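Local atomic coordinates of fusolin (Unidentified entomopoxvirus, PDB entry 4YN2), a protein that forms the crystalline spindles of an insect poxvirus that enhance virulence, and is built on a lytic polysaccharide monooxygenase-like domain that probably acts on chitin. Residues Asn125-Val128 and Ser129-Glu133. Residues are numbered along the deposited sequence; the frame is centred on the assembly and turned at random.
With EDO (1,2-ethanediol), chain D.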
loop_
_atom_site.group_PDB
_atom_site.type_symbol
_atom_site.label_atom_id
_atom_site.label_comp_id
_atom_site.label_asym_id
_atom_site.label_seq_id
_atom_site.Cartn_x
_atom_site.Cartn_y
_atom_site.Cartn_z
ATOM N N ASN A 125 -8.230 -12.299 17.348
ATOM C CA ASN A 125 -7.496 -11.077 17.741
ATOM C C ASN A 125 -6.118 -11.345 18.375
ATOM O O ASN A 125 -5.319 -10.416 18.437
ATOM C CB ASN A 125 -8.327 -10.217 18.680
ATOM C CG ASN A 125 -9.468 -9.525 17.983
ATOM O OD1 ASN A 125 -9.581 -9.534 16.750
ATOM N ND2 ASN A 125 -10.278 -8.808 18.738
ATOM N N HIS A 126 -5.830 -12.578 18.820
ATOM C CA HIS A 126 -4.512 -12.944 19.367
ATOM C C HIS A 126 -3.506 -13.377 18.297
ATOM O O HIS A 126 -2.367 -13.718 18.633
ATOM C CB HIS A 126 -4.642 -14.064 20.385
ATOM C CG HIS A 126 -5.365 -13.647 21.617
ATOM N ND1 HIS A 126 -6.568 -14.218 21.966
ATOM C CD2 HIS A 126 -5.020 -12.730 22.551
ATOM C CE1 HIS A 126 -6.913 -13.659 23.109
ATOM N NE2 HIS A 126 -6.013 -12.744 23.497
ATOM N N GLN A 127 -3.906 -13.379 17.018
ATOM C CA GLN A 127 -2.985 -13.722 15.940
ATOM C C GLN A 127 -1.817 -12.744 15.869
ATOM O O GLN A 127 -2.035 -11.552 15.682
ATOM C CB GLN A 127 -3.708 -13.712 14.592
ATOM C CG GLN A 127 -4.559 -14.928 14.356
ATOM C CD GLN A 127 -5.089 -14.858 12.957
ATOM O OE1 GLN A 127 -6.247 -14.513 12.722
ATOM N NE2 GLN A 127 -4.207 -15.086 12.000
ATOM N N VAL A 128 -0.596 -13.248 16.052
ATOM C CA VAL A 128 0.636 -12.458 15.926
ATOM C C VAL A 128 0.926 -12.174 14.435
ATOM O O VAL A 128 1.420 -11.094 14.088
ATOM C CB VAL A 128 1.855 -13.136 16.612
ATOM C CG1 VAL A 128 2.234 -14.478 15.964
ATOM C CG2 VAL A 128 3.061 -12.191 16.628
ATOM N N SER A 129 0.638 -13.157 13.576
ATOM C CA SER A 129 0.841 -13.067 12.135
ATOM C C SER A 129 -0.343 -13.667 11.402
ATOM O O SER A 129 -1.036 -14.529 11.950
ATOM C CB SER A 129 2.122 -13.797 11.732
ATOM O OG SER A 129 3.225 -13.329 12.489
ATOM N N VAL A 130 -0.580 -13.205 10.173
ATOM C CA VAL A 130 -1.642 -13.717 9.306
ATOM C C VAL A 130 -0.930 -14.348 8.113
ATOM O O VAL A 130 -0.255 -13.625 7.377
ATOM C CB VAL A 130 -2.688 -12.619 8.884
ATOM C CG1 VAL A 130 -3.333 -12.922 7.527
ATOM C CG2 VAL A 130 -3.791 -12.469 9.932
ATOM N N PRO A 131 -1.015 -15.685 7.916
ATOM C CA PRO A 131 -0.444 -16.265 6.699
ATOM C C PRO A 131 -1.299 -15.801 5.536
ATOM O O PRO A 131 -2.501 -16.054 5.528
ATOM C CB PRO A 131 -0.537 -17.770 6.936
ATOM C CG PRO A 131 -1.672 -17.939 7.855
ATOM C CD PRO A 131 -1.786 -16.688 8.673
ATOM N N LEU A 132 -0.726 -15.012 4.648
ATOM C CA LEU A 132 -1.457 -14.470 3.511
ATOM C C LEU A 132 -0.807 -14.944 2.262
ATOM O O LEU A 132 0.415 -14.821 2.123
ATOM C CB LEU A 132 -1.469 -12.936 3.566
ATOM C CG LEU A 132 -2.479 -12.222 2.663
ATOM C CD1 LEU A 132 -3.917 -12.555 3.061
ATOM C CD2 LEU A 132 -2.274 -10.720 2.725
ATOM N N GLU A 133 -1.598 -15.480 1.333
ATOM C CA GLU A 133 -1.031 -15.904 0.068
ATOM C C GLU A 133 -0.960 -14.722 -0.877
ATOM O O GLU A 133 -1.974 -14.309 -1.450
ATOM C CB GLU A 133 -1.803 -17.037 -0.557
ATOM C CG GLU A 133 -0.995 -17.673 -1.676
ATOM C CD GLU A 133 -1.755 -18.759 -2.394
ATOM O OE1 GLU A 133 -2.959 -18.556 -2.668
ATOM O OE2 GLU A 133 -1.154 -19.815 -2.687
HETATM C C1 EDO D . 2.126 -21.413 -2.092
HETATM O O1 EDO D . 1.428 -20.323 -1.478
HETATM C C2 EDO D . 3.659 -21.185 -2.048
HETATM O O2 EDO D . 4.043 -20.524 -0.839
#
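Gln127 reaches forward along the chain and lays its amide nitrogen against the first two residues of the strand that follows. Gln127 NE2 donates a hydrogen bond to Ser129 O over 3.2 Å, a bent one, with an angle of 138° at the hydrogen. The nitrogen is tilted 28° from the carbonyl plane, and the oxygen lies a similar amount off the plane of the glutamine amide. That same nitrogen meets a branch of Val130, with Gln127 NE2 3.4 Å from Val130 CG2, while the amide carbon CD of Gln127 stands 4.1 Å from that methyl. The glutamine chain passes slantwise by the valine, touching it with its amide end. CG of Gln127 lies beside its own backbone N (chi1 -77°) and the chain then runs straight to CD, a shape that brings the amide to Ser129 O and alongside Val130. The amide oxygen of Gln127, OE1, accepts hydrogen bonds from the backbone N of both Ser123 and Asp124, which together with the bond from NE2 fix the rotation of the amide and tie the start of the loop to the start of the strand. This is the entry into strand 129-138, one of the antiparallel strands in the β-sandwich core of the monooxygenase-type domain; the backbone of Val130 bonds to Ile199 of strand 191-200, and Val128 bonds to Ile201 just beyond that strand's end. Val130 is buried, its side chain also touching Ile120 and Ile201. At the exposed Val128, CG1 lies 3.8 Å from Ser129 OG. Further along, Glu133 OE2 forms a salt bridge with Arg194 and accepts a 2.9 Å hydrogen bond from O1 of 1,2-ethanediol, probably a crystallisation additive, which also bonds to Thr196.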